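PDB 2R8R: sensor protein from Pseudomonas syringae pv. tomato, which probably acts as the ATP-dependent histidine kinase of a two-component system, here represented by its N-terminal KdpD domain of P-loop NTPase type. Local coordinates for residues A[166-170]-A[192-198]; A[161-166]-A[201-205]; A[14-20]-A[123-127]; A[89-93]-A[106-110]; A[71-75]-A[95-101]. All blocks are in the same frame, centred on the assembly; numbering follows the deposited sequence.

Contact 1 of 5, residues A[166-170]-A[192-198]; sequences PRELL and FTQTNLT
Two helix starts pack together here: P166, L169 and L170 from the first turn of helix 166-174 meet F192, Q194 and L197 around the start of helix 194-209. The two short axes cross at 123° and approach to 9.4 Å. L197 stands in the middle of the interface. L197 CB lies 3.8 Å from CB of P166. Its two methyls part toward different leucines. L197 CD1 is 3.8 Å from CD2 of L170, and L197 CD2 is 3.8 Å from CD2 of L169, with the L169 and L197 side chains at about a right angle. L169 CD2 also comes up to the edge of the F192 ring, 4.2 Å from F192 CE1 and near the ring plane. L170 CD2 rests on the backbone as well, 3.5 Å from F192 O. Q194 closes the outer side of the contact. Its chain bends at chi2 (63°), which brings the amide back over P166 and the CD1 methyl of L170. No hydrogen bond crosses between the segments. Two polar side chains serve helix 194-209 itself: T193 OG1 caps it by accepting from N196 N at 3.2 Å, and T198 OG1 donates to Q194 O. On the inner side, L169 and L197 both rest on A14 in the loop after strand 7-12, while N196 touches helix 133-140.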
# COMPACT_ATOMS: atom_id res chain seq x y z
N PRO A 166 0.03 15.43 -11.25
CA PRO A 166 0.66 14.57 -12.26
C PRO A 166 2.00 15.09 -12.82
O PRO A 166 2.95 14.33 -12.92
CB PRO A 166 -0.42 14.49 -13.36
CG PRO A 166 -1.71 14.62 -12.55
CD PRO A 166 -1.41 15.63 -11.54
N ARG A 167 2.08 16.36 -13.13
CA ARG A 167 3.31 16.95 -13.65
C ARG A 167 4.49 16.74 -12.70
O ARG A 167 5.62 16.41 -13.10
CB ARG A 167 3.10 18.44 -13.92
CG ARG A 167 4.07 19.02 -14.91
CD ARG A 167 4.69 20.36 -14.44
NE ARG A 167 5.68 20.08 -13.38
CZ ARG A 167 5.62 20.50 -12.12
NH1 ARG A 167 4.66 21.29 -11.72
NH2 ARG A 167 6.56 20.14 -11.24
N GLU A 168 4.20 16.94 -11.43
CA GLU A 168 5.18 16.73 -10.40
C GLU A 168 5.55 15.26 -10.23
O GLU A 168 6.70 14.94 -10.03
CB GLU A 168 4.63 17.30 -9.09
CG GLU A 168 5.68 17.41 -8.07
CD GLU A 168 5.20 18.02 -6.77
OE1 GLU A 168 4.26 18.85 -6.76
OE2 GLU A 168 5.82 17.64 -5.75
N LEU A 169 4.57 14.37 -10.31
CA LEU A 169 4.85 12.92 -10.30
C LEU A 169 5.76 12.47 -11.48
O LEU A 169 6.67 11.68 -11.30
CB LEU A 169 3.54 12.11 -10.29
CG LEU A 169 3.63 10.60 -10.05
CD1 LEU A 169 4.47 10.24 -8.84
CD2 LEU A 169 2.20 10.00 -9.93
N LEU A 170 5.52 13.01 -12.68
CA LEU A 170 6.40 12.81 -13.85
C LEU A 170 7.84 13.30 -13.60
O LEU A 170 8.79 12.63 -13.97
CB LEU A 170 5.82 13.47 -15.08
CG LEU A 170 4.54 12.81 -15.62
CD1 LEU A 170 3.88 13.65 -16.68
CD2 LEU A 170 4.87 11.38 -16.15
N PHE A 192 2.69 5.97 -16.95
CA PHE A 192 3.03 7.29 -16.45
C PHE A 192 3.09 8.26 -17.60
O PHE A 192 4.17 8.54 -18.14
CB PHE A 192 4.38 7.29 -15.72
CG PHE A 192 4.32 6.65 -14.40
CD1 PHE A 192 4.08 7.39 -13.27
CD2 PHE A 192 4.48 5.28 -14.27
CE1 PHE A 192 4.02 6.79 -12.02
CE2 PHE A 192 4.41 4.68 -13.01
CZ PHE A 192 4.16 5.46 -11.89
N THR A 193 1.91 8.72 -17.98
CA THR A 193 1.76 9.87 -18.83
C THR A 193 0.89 10.89 -18.10
O THR A 193 0.23 10.59 -17.11
CB THR A 193 1.13 9.48 -20.21
OG1 THR A 193 -0.21 9.04 -20.01
CG2 THR A 193 1.97 8.37 -20.89
N GLN A 194 0.93 12.11 -18.59
CA GLN A 194 0.14 13.23 -18.07
C GLN A 194 -1.34 12.89 -18.12
O GLN A 194 -2.07 13.06 -17.16
CB GLN A 194 0.46 14.47 -18.93
CG GLN A 194 -0.30 15.75 -18.59
CD GLN A 194 -0.02 16.27 -17.19
OE1 GLN A 194 1.10 16.18 -16.69
NE2 GLN A 194 -1.04 16.85 -16.56
N THR A 195 -1.78 12.41 -19.28
CA THR A 195 -3.18 12.06 -19.49
C THR A 195 -3.63 10.96 -18.53
O THR A 195 -4.68 11.09 -17.93
CB THR A 195 -3.44 11.62 -20.96
OG1 THR A 195 -3.52 12.78 -21.80
CG2 THR A 195 -4.74 10.84 -21.08
N ASN A 196 -2.87 9.87 -18.44
CA ASN A 196 -3.25 8.75 -17.58
C ASN A 196 -3.24 9.09 -16.08
O ASN A 196 -4.17 8.73 -15.35
CB ASN A 196 -2.32 7.55 -17.83
CG ASN A 196 -2.55 6.89 -19.19
OD1 ASN A 196 -3.56 7.14 -19.85
ND2 ASN A 196 -1.61 6.04 -19.60
N LEU A 197 -2.22 9.81 -15.65
CA LEU A 197 -2.09 10.19 -14.25
C LEU A 197 -3.16 11.20 -13.82
O LEU A 197 -3.61 11.19 -12.69
CB LEU A 197 -0.66 10.70 -13.96
CG LEU A 197 0.48 9.67 -14.07
CD1 LEU A 197 1.89 10.34 -14.06
CD2 LEU A 197 0.36 8.55 -12.98
N THR A 198 -3.59 12.06 -14.73
CA THR A 198 -4.70 12.97 -14.50
C THR A 198 -5.99 12.20 -14.30
O THR A 198 -6.78 12.49 -13.37
CB THR A 198 -4.87 13.94 -15.70
OG1 THR A 198 -3.74 14.82 -15.75
CG2 THR A 198 -6.16 14.76 -15.60

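Contact 2 of 5, residues A[161-166]-A[201-205]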
# COMPACT_ATOMS: atom_id res chain seq x y z
N LEU A 161 -6.86 10.58 1.45
CA LEU A 161 -6.28 10.81 0.11
C LEU A 161 -4.94 11.52 0.17
O LEU A 161 -4.82 12.60 0.75
CB LEU A 161 -7.25 11.62 -0.78
CG LEU A 161 -6.88 11.86 -2.25
CD1 LEU A 161 -6.71 10.54 -2.98
CD2 LEU A 161 -7.95 12.82 -2.92
N ILE A 162 -3.91 10.87 -0.40
CA ILE A 162 -2.58 11.44 -0.53
C ILE A 162 -2.50 11.85 -2.01
O ILE A 162 -2.56 11.02 -2.91
CB ILE A 162 -1.47 10.44 -0.14
CG1 ILE A 162 -1.73 9.90 1.28
CG2 ILE A 162 -0.05 11.04 -0.33
CD1 ILE A 162 -1.66 10.92 2.35
N ASP A 163 -2.43 13.16 -2.22
CA ASP A 163 -2.58 13.75 -3.54
C ASP A 163 -1.24 14.35 -3.99
O ASP A 163 -0.43 14.78 -3.17
CB ASP A 163 -3.69 14.80 -3.47
CG ASP A 163 -3.97 15.47 -4.78
OD1 ASP A 163 -4.09 14.79 -5.83
OD2 ASP A 163 -4.16 16.70 -4.75
N LEU A 164 -1.00 14.35 -5.28
CA LEU A 164 0.17 14.95 -5.88
C LEU A 164 -0.17 15.29 -7.32
O LEU A 164 -0.71 14.46 -8.02
CB LEU A 164 1.35 13.97 -5.79
CG LEU A 164 2.73 14.58 -6.07
CD1 LEU A 164 3.24 15.40 -4.85
CD2 LEU A 164 3.73 13.55 -6.53
N PRO A 165 0.16 16.53 -7.78
CA PRO A 165 -0.03 16.82 -9.23
C PRO A 165 0.72 15.88 -10.20
O PRO A 165 1.91 15.54 -9.98
CB PRO A 165 0.55 18.23 -9.36
CG PRO A 165 0.43 18.82 -7.94
CD PRO A 165 0.74 17.68 -7.06
N PRO A 166 0.03 15.43 -11.25
CA PRO A 166 0.66 14.57 -12.26
C PRO A 166 2.00 15.09 -12.82
O PRO A 166 2.95 14.33 -12.92
CB PRO A 166 -0.42 14.49 -13.36
CG PRO A 166 -1.71 14.62 -12.55
CD PRO A 166 -1.41 15.63 -11.54
N ARG A 201 -5.81 10.34 -10.90
CA ARG A 201 -5.98 11.31 -9.83
C ARG A 201 -7.46 11.64 -9.60
O ARG A 201 -7.90 11.74 -8.49
CB ARG A 201 -5.20 12.58 -10.13
CG ARG A 201 -5.40 13.70 -9.10
CD ARG A 201 -4.66 14.91 -9.50
NE ARG A 201 -4.47 15.84 -8.38
CZ ARG A 201 -3.97 17.06 -8.51
NH1 ARG A 201 -3.57 17.55 -9.69
NH2 ARG A 201 -3.81 17.80 -7.43
N GLU A 202 -8.21 11.82 -10.69
CA GLU A 202 -9.64 12.02 -10.62
C GLU A 202 -10.35 10.80 -10.04
O GLU A 202 -11.27 10.94 -9.26
CB GLU A 202 -10.17 12.37 -12.01
CG GLU A 202 -11.69 12.40 -12.14
CD GLU A 202 -12.12 12.80 -13.55
OE1 GLU A 202 -12.53 13.96 -13.74
OE2 GLU A 202 -12.01 11.97 -14.47
N MSE A 203 -9.92 9.61 -10.42
CA MSE A 203 -10.46 8.38 -9.83
C MSE A 203 -10.24 8.30 -8.33
O MSE A 203 -11.15 7.97 -7.58
CB MSE A 203 -9.84 7.13 -10.49
CG MSE A 203 -10.46 6.81 -11.85
SE MSE A 203 -9.74 5.23 -12.70
CE MSE A 203 -8.97 6.01 -14.30
N ALA A 204 -9.02 8.59 -7.89
CA ALA A 204 -8.70 8.59 -6.46
C ALA A 204 -9.60 9.60 -5.73
O ALA A 204 -10.14 9.31 -4.67
CB ALA A 204 -7.19 8.92 -6.25
N MSE A 205 -9.76 10.78 -6.30
CA MSE A 205 -10.59 11.81 -5.67
C MSE A 205 -12.06 11.41 -5.64
O MSE A 205 -12.72 11.58 -4.63
CB MSE A 205 -10.43 13.16 -6.36
CG MSE A 205 -9.21 13.89 -5.86
SE MSE A 205 -8.98 15.54 -6.79
CE MSE A 205 -7.36 16.29 -5.92
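D163 and R201 form a side-on salt bridge that ties the loop after edge strand 158-161 to helix 194-209, on the flank of the parallel sheet of this P-loop NTPase-type fold. The two side chains cross at about a right angle, and the carboxylate and guanidinium planes are 35° apart. The arginine grips with two nitrogens, one for each oxygen. R201 NE gives to D163 OD1 at 2.8 Å, on the syn lone pair of that oxygen, though OD1 is tilted out of the guanidinium plane. R201 NH2 gives to D163 OD2 at 2.9 Å and is the straighter bond, with an N-H...O angle of 168°. Here OD2 lies in the guanidinium plane. R201 reaches this far because its chain is extended from CG to NE. Two bonds at one edge limit how the guanidinium can rotate. One face of the group is lined by backbone: L164 O and P165 CA sit above it toward the rim. P166 CD adds to this, 3.4 Å from R201 NH1 and oblique to the plane. The rest of the contact is apolar. L161 spreads its two methyls over the helix one turn further on. L161 CD1 meets A204 CB at 3.7 Å, while CD2 is packed tightly against CG of M205, a selenomethionine whose side chain crosses that of L161 at about a right angle. M205 is extended beyond CG, and its CE ends 3.4 Å from D163 OD2.

Contact 3 of 5, residues A[14-20]-A[123-127]; sequences APGVGKT and TVNVQ. With SO4 (sulfate ion), chain C.
The flat carboxamide of N125 lies between the A14-P15 link and the amino group of K19, which sit on opposite sides of its plane. P15 CD is on one side, 3.5 Å from N125 OD1. K19 NZ is on the other, nearer the amide's rim, only 2.8 Å from N125 ND2. Both of these nitrogens are donors, so they cannot bond to each other, and so close an approach is doubtful. N125 ND2 has a weak partner in G12 O. A water links the two residues: it accepts from K19 NZ at 2.7 Å and donates to N125 OD1 at 2.6 Å. The lysine chain is bent at chi3 (-65°) and chi4 (-57°). These bends curl NZ back to the sulfate, and K19 CD passes 3.5 Å from V124 O. T123 packs its CG2 against K19 CB, while its hydroxyl bonds to D91. T20 OG1 bonds to the same aspartate. The sulfate is held mainly by backbone amides. G16 N donates to its O1 at 3.0 Å and almost straight (173°). K19 N gives to O3, G18 N to O2, and T20 N to O4 at 3.0 Å. K19 NZ adds a charged bond to O3. The anion, probably from the crystallisation liquor, thus sits where helix 19-32 starts. A loop of amides and one lysine round an anion, between strand 7-12 and that helix, fits a P-loop (Walker A), where the sulfate would mark a nucleotide phosphate.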
# COMPACT_ATOMS: atom_id res chain seq x y z
N ALA A 14 -1.33 6.77 -7.81
CA ALA A 14 -0.22 6.10 -8.47
C ALA A 14 0.93 5.95 -7.51
O ALA A 14 0.96 6.61 -6.46
CB ALA A 14 0.27 6.94 -9.75
N PRO A 15 1.90 5.09 -7.87
CA PRO A 15 3.19 5.03 -7.24
C PRO A 15 3.89 6.40 -7.28
O PRO A 15 3.88 7.08 -8.32
CB PRO A 15 3.94 3.99 -8.11
CG PRO A 15 2.91 3.15 -8.68
CD PRO A 15 1.77 4.08 -8.94
N GLY A 16 4.48 6.79 -6.16
CA GLY A 16 5.28 7.99 -6.08
C GLY A 16 4.57 9.20 -5.52
O GLY A 16 5.18 10.24 -5.44
N VAL A 17 3.31 9.07 -5.11
CA VAL A 17 2.56 10.22 -4.59
C VAL A 17 2.81 10.51 -3.11
O VAL A 17 2.45 11.58 -2.63
CB VAL A 17 1.03 10.12 -4.91
CG1 VAL A 17 0.82 10.13 -6.43
CG2 VAL A 17 0.36 8.88 -4.20
N GLY A 18 3.48 9.59 -2.42
CA GLY A 18 3.84 9.77 -1.01
C GLY A 18 3.00 9.04 0.01
O GLY A 18 2.97 9.40 1.16
N LYS A 19 2.34 7.98 -0.41
CA LYS A 19 1.48 7.18 0.50
C LYS A 19 2.24 6.58 1.67
O LYS A 19 1.82 6.72 2.84
CB LYS A 19 0.86 6.01 -0.27
CG LYS A 19 -0.08 6.37 -1.40
CD LYS A 19 -0.67 5.06 -2.04
CE LYS A 19 0.36 4.14 -2.76
NZ LYS A 19 1.08 4.91 -3.86
N THR A 20 3.36 5.90 1.37
CA THR A 20 4.14 5.25 2.42
C THR A 20 4.75 6.22 3.41
O THR A 20 4.66 6.02 4.61
CB THR A 20 5.26 4.42 1.83
OG1 THR A 20 4.67 3.37 1.09
CG2 THR A 20 6.08 3.79 2.92
N THR A 123 -1.66 1.16 2.68
CA THR A 123 -1.62 2.01 1.49
C THR A 123 -2.20 1.24 0.31
O THR A 123 -2.09 0.01 0.24
CB THR A 123 -0.19 2.40 1.17
OG1 THR A 123 0.52 1.21 0.84
CG2 THR A 123 0.47 3.07 2.40
N VAL A 124 -2.84 1.96 -0.61
CA VAL A 124 -3.28 1.37 -1.84
C VAL A 124 -3.37 2.44 -2.92
O VAL A 124 -3.76 3.58 -2.64
CB VAL A 124 -4.63 0.68 -1.65
CG1 VAL A 124 -5.81 1.72 -1.55
CG2 VAL A 124 -4.86 -0.38 -2.77
N ASN A 125 -3.01 2.06 -4.16
CA ASN A 125 -3.30 2.87 -5.36
C ASN A 125 -4.68 2.59 -5.91
O ASN A 125 -5.15 1.46 -5.87
CB ASN A 125 -2.25 2.65 -6.43
CG ASN A 125 -0.95 3.28 -6.09
OD1 ASN A 125 0.12 2.67 -6.20
ND2 ASN A 125 -1.03 4.49 -5.60
N VAL A 126 -5.32 3.62 -6.45
CA VAL A 126 -6.73 3.52 -6.83
C VAL A 126 -7.01 2.48 -7.91
O VAL A 126 -8.12 1.95 -7.96
CB VAL A 126 -7.28 4.89 -7.27
CG1 VAL A 126 -6.73 5.30 -8.62
CG2 VAL A 126 -8.76 4.84 -7.26
N GLN A 127 -6.01 2.18 -8.75
CA GLN A 127 -6.14 1.23 -9.88
C GLN A 127 -6.54 -0.19 -9.50
O GLN A 127 -7.08 -0.95 -10.34
CB GLN A 127 -4.81 1.14 -10.65
CG GLN A 127 -3.67 0.63 -9.80
CD GLN A 127 -2.32 0.71 -10.47
OE1 GLN A 127 -1.98 -0.23 -11.20
NE2 GLN A 127 -1.51 1.79 -10.21
S SO4 C . 4.20 6.04 -2.70
O1 SO4 C . 4.39 5.06 -3.73
O2 SO4 C . 5.21 7.06 -2.67
O3 SO4 C . 2.85 6.52 -3.02
O4 SO4 C . 4.40 5.39 -1.40
O HOH W 1 2.38 2.75 -4.88

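Contact 4 of 5, residues A[89-93]-A[106-110]; sequences LVDEL and RWQDI
Strand 87-90 ends beside the first turn of helix 106-115, and the two backbones come closest at L93 and W107, whose CA atoms are 5.5 Å apart. R106 spans the gap. Its chain bends at chi3 (-76°), which brings R106 NH1 to D91 O at 2.8 Å. The donor stands above the carbonyl plane, off the lone pairs, and the bond is bent (140°). A water in the guanidinium plane also accepts a hydrogen bond from R106 NH1 and donates one to E92 OE1. NH2 turns to E74, so the guanidinium is held from two sides. Beside the arginine chain, V90 CG1 packs 3.6 Å from R106 CD and 3.6 Å from I110 CD1. I110 CD1 in turn meets L93 CD1 at 3.6 Å, with the side chains at about a right angle. A second water joins L93 O (2.6 Å) to W107 N (2.9 Å). D91 OD1 bonds to T20 and T123. The contact joins strand and helix of the beta-alpha-beta unit 87-90, 106-115, 119-125. D91, at the strand end beside the sulfate loop, probably occupies the Walker B position of a P-loop NTPase.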
# COMPACT_ATOMS: atom_id res chain seq x y z
N LEU A 89 1.66 -1.59 10.64
CA LEU A 89 1.81 -0.93 9.35
C LEU A 89 2.01 -1.94 8.24
O LEU A 89 2.91 -2.81 8.31
CB LEU A 89 2.99 0.04 9.37
CG LEU A 89 3.04 0.95 10.60
CD1 LEU A 89 4.21 1.91 10.41
CD2 LEU A 89 1.71 1.66 10.80
N VAL A 90 1.14 -1.85 7.24
CA VAL A 90 1.04 -2.84 6.14
C VAL A 90 0.89 -2.12 4.78
O VAL A 90 -0.21 -1.67 4.43
CB VAL A 90 -0.14 -3.81 6.34
CG1 VAL A 90 -0.23 -4.85 5.16
CG2 VAL A 90 -0.05 -4.50 7.72
N ASP A 91 2.00 -1.97 4.05
CA ASP A 91 1.97 -1.46 2.68
C ASP A 91 1.21 -2.40 1.75
O ASP A 91 1.20 -3.61 1.96
CB ASP A 91 3.39 -1.20 2.14
CG ASP A 91 3.76 0.28 2.17
OD1 ASP A 91 2.92 1.11 1.74
OD2 ASP A 91 4.88 0.61 2.60
N GLU A 92 0.53 -1.83 0.77
CA GLU A 92 -0.00 -2.58 -0.36
C GLU A 92 -1.17 -3.52 -0.07
O GLU A 92 -1.03 -4.75 -0.10
CB GLU A 92 1.14 -3.26 -1.13
CG GLU A 92 2.02 -2.16 -1.75
CD GLU A 92 3.26 -2.63 -2.51
OE1 GLU A 92 3.40 -3.86 -2.80
OE2 GLU A 92 4.09 -1.72 -2.83
N LEU A 93 -2.33 -2.90 0.14
CA LEU A 93 -3.57 -3.54 0.56
C LEU A 93 -4.09 -4.59 -0.45
O LEU A 93 -4.72 -5.59 -0.05
CB LEU A 93 -4.62 -2.44 0.78
CG LEU A 93 -6.07 -2.74 1.16
CD1 LEU A 93 -6.21 -3.58 2.46
CD2 LEU A 93 -6.83 -1.43 1.26
N ARG A 106 -3.29 -10.29 0.85
CA ARG A 106 -2.86 -9.53 2.03
C ARG A 106 -4.00 -8.81 2.75
O ARG A 106 -3.92 -8.66 3.94
CB ARG A 106 -1.78 -8.56 1.65
CG ARG A 106 -1.21 -7.75 2.79
CD ARG A 106 -0.04 -6.92 2.28
NE ARG A 106 1.14 -7.75 2.08
CZ ARG A 106 2.28 -7.32 1.54
NH1 ARG A 106 2.39 -6.05 1.13
NH2 ARG A 106 3.32 -8.16 1.43
N TRP A 107 -5.06 -8.40 2.04
CA TRP A 107 -6.24 -7.84 2.70
C TRP A 107 -6.85 -8.80 3.72
O TRP A 107 -7.28 -8.36 4.76
CB TRP A 107 -7.28 -7.28 1.72
CG TRP A 107 -8.08 -8.24 0.85
CD1 TRP A 107 -7.90 -8.46 -0.48
CD2 TRP A 107 -9.21 -9.03 1.24
NE1 TRP A 107 -8.84 -9.35 -0.95
CE2 TRP A 107 -9.64 -9.74 0.09
CE3 TRP A 107 -9.91 -9.23 2.44
CZ2 TRP A 107 -10.72 -10.63 0.11
CZ3 TRP A 107 -10.98 -10.11 2.46
CH2 TRP A 107 -11.37 -10.80 1.30
N GLN A 108 -6.81 -10.11 3.45
CA GLN A 108 -7.24 -11.12 4.43
C GLN A 108 -6.34 -11.20 5.65
O GLN A 108 -6.83 -11.42 6.75
CB GLN A 108 -7.30 -12.50 3.80
CG GLN A 108 -8.31 -12.65 2.74
CD GLN A 108 -8.16 -13.97 2.02
OE1 GLN A 108 -7.63 -14.00 0.93
NE2 GLN A 108 -8.59 -15.09 2.66
N ASP A 109 -5.04 -11.08 5.45
CA ASP A 109 -4.09 -10.94 6.55
C ASP A 109 -4.48 -9.78 7.47
O ASP A 109 -4.50 -9.89 8.68
CB ASP A 109 -2.68 -10.64 6.03
CG ASP A 109 -2.03 -11.80 5.25
OD1 ASP A 109 -2.60 -12.93 5.15
OD2 ASP A 109 -0.90 -11.56 4.77
N ILE A 110 -4.78 -8.64 6.85
CA ILE A 110 -5.25 -7.46 7.52
C ILE A 110 -6.56 -7.68 8.27
O ILE A 110 -6.70 -7.27 9.41
CB ILE A 110 -5.37 -6.26 6.52
CG1 ILE A 110 -3.96 -5.77 6.14
CG2 ILE A 110 -6.21 -5.18 7.12
CD1 ILE A 110 -3.87 -4.87 4.92
O HOH W 2 4.60 -5.34 -0.45
O HOH W 3 -4.64 -8.04 -0.81

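Contact 5 of 5, residues A[71-75]-A[95-101]; sequences TLEEM and HTNAPGS
E74 OE2 accepts two hydrogen bonds from the 95-101 loop. H95 NE2 gives one at 2.8 Å, with an angle of 161°, and A98 N gives the other at 2.9 Å. The histidine meets a syn lone pair of OE2, which lies in the plane of its ring, although the carboxylate is turned 48° from it. A98 N comes from above the carboxylate plane. The glutamate chain bends at chi2 (-35°), which folds the acid back over the loop. E74 OE1 is near N97 OD1 at 3.4 Å without bonding, since both are acceptors. E74 OE1 forms a salt bridge with R106 of helix 106-115. Two gripped oxygens would hold the carboxylate in place and probably favour its charged form. Earlier in the strand, L72 CD1 packs on A98 CB at 3.7 Å and tightly against P99 CD, crossing that ring at about a right angle. A98 starts a type II turn that S101 OG braces by donating to A98 O at 2.6 Å. Strand 70-74 pairs with 63-67 as a two-stranded antiparallel hairpin. The contact fixes this hairpin to the loop between strand 87-90 and helix 106-115, with Y67 of the partner strand covering L72 and P99.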
# COMPACT_ATOMS: atom_id res chain seq x y z
N THR A 71 13.32 -14.64 -4.58
CA THR A 71 13.13 -14.54 -3.13
C THR A 71 11.92 -13.65 -2.89
O THR A 71 11.97 -12.46 -3.17
CB THR A 71 14.37 -13.94 -2.44
OG1 THR A 71 15.49 -14.80 -2.64
CG2 THR A 71 14.12 -13.75 -0.94
N LEU A 72 10.84 -14.26 -2.41
CA LEU A 72 9.59 -13.60 -2.06
C LEU A 72 9.60 -13.29 -0.56
O LEU A 72 10.13 -14.06 0.21
CB LEU A 72 8.41 -14.51 -2.40
CG LEU A 72 8.22 -14.91 -3.89
CD1 LEU A 72 6.88 -15.60 -4.15
CD2 LEU A 72 8.37 -13.67 -4.77
N GLU A 73 9.06 -12.12 -0.17
CA GLU A 73 8.97 -11.67 1.23
C GLU A 73 7.50 -11.45 1.57
O GLU A 73 6.76 -10.88 0.77
CB GLU A 73 9.70 -10.34 1.44
CG GLU A 73 11.17 -10.31 1.05
CD GLU A 73 11.69 -8.90 0.94
OE1 GLU A 73 10.97 -8.03 0.40
OE2 GLU A 73 12.82 -8.62 1.43
N GLU A 74 7.06 -11.95 2.72
CA GLU A 74 5.74 -11.66 3.23
C GLU A 74 5.84 -11.21 4.67
O GLU A 74 6.76 -11.58 5.39
CB GLU A 74 4.83 -12.90 3.26
CG GLU A 74 4.01 -13.22 2.05
CD GLU A 74 3.49 -12.04 1.31
OE1 GLU A 74 3.03 -11.09 1.98
OE2 GLU A 74 3.51 -12.09 0.07
N MSE A 75 4.84 -10.43 5.06
CA MSE A 75 4.56 -10.14 6.43
C MSE A 75 4.43 -11.45 7.23
O MSE A 75 3.80 -12.45 6.78
CB MSE A 75 3.27 -9.37 6.47
CG MSE A 75 2.86 -8.96 7.80
SE MSE A 75 1.09 -8.16 7.74
CE MSE A 75 0.10 -9.60 7.07
N HIS A 95 -2.08 -6.45 -2.46
CA HIS A 95 -1.11 -7.52 -2.65
C HIS A 95 -1.66 -8.94 -2.61
O HIS A 95 -2.44 -9.33 -1.71
CB HIS A 95 -0.03 -7.34 -1.58
CG HIS A 95 1.11 -8.30 -1.67
ND1 HIS A 95 2.18 -8.12 -2.53
CD2 HIS A 95 1.42 -9.38 -0.91
CE1 HIS A 95 3.08 -9.07 -2.32
NE2 HIS A 95 2.63 -9.85 -1.35
N THR A 96 -1.24 -9.72 -3.59
CA THR A 96 -1.50 -11.16 -3.64
C THR A 96 -0.29 -11.84 -3.01
O THR A 96 0.83 -11.62 -3.45
CB THR A 96 -1.72 -11.62 -5.10
OG1 THR A 96 -2.96 -11.06 -5.57
CG2 THR A 96 -1.80 -13.15 -5.23
N ASN A 97 -0.52 -12.60 -1.94
CA ASN A 97 0.56 -13.17 -1.14
C ASN A 97 1.36 -14.26 -1.87
O ASN A 97 0.88 -14.88 -2.78
CB ASN A 97 0.02 -13.77 0.17
CG ASN A 97 -0.55 -12.72 1.12
OD1 ASN A 97 -0.23 -11.55 1.03
ND2 ASN A 97 -1.40 -13.16 2.04
N ALA A 98 2.58 -14.47 -1.39
CA ALA A 98 3.52 -15.45 -1.87
C ALA A 98 2.92 -16.82 -1.73
O ALA A 98 2.22 -17.07 -0.73
CB ALA A 98 4.85 -15.35 -1.02
N PRO A 99 3.18 -17.72 -2.71
CA PRO A 99 2.64 -19.08 -2.61
C PRO A 99 2.95 -19.76 -1.28
O PRO A 99 4.03 -19.58 -0.73
CB PRO A 99 3.33 -19.82 -3.79
CG PRO A 99 3.64 -18.73 -4.78
CD PRO A 99 4.03 -17.55 -3.91
N GLY A 100 1.99 -20.54 -0.76
CA GLY A 100 2.16 -21.20 0.53
C GLY A 100 1.68 -20.38 1.72
O GLY A 100 1.79 -20.82 2.87
N SER A 101 1.14 -19.19 1.45
CA SER A 101 0.65 -18.32 2.49
C SER A 101 -0.71 -18.84 2.90
O SER A 101 -1.45 -19.36 2.08
CB SER A 101 0.54 -16.89 1.99
OG SER A 101 1.82 -16.35 1.73

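From the N terminus, contact 3 closes the first long loop, bringing residues 14-20 back against 123-127. Contacts 5 and 4 both fall within that span and cross each other, their segments alternating in the order 71-75, 89-93, 95-101, 106-110. Together they join the two-stranded hairpin to helix 106-115 and to the central sheet. Contact 4 touches contact 3 through neighbouring strands 87-90 and 119-125. The C-terminal pair follows in series. Contact 2 runs from 161-166 to 201-205 and encloses contact 1, with which it shares P166 and helix 194-209. Both pack against the 14-20 loop. Contacts 1 and 5 lie about 30 Å apart, centre to centre.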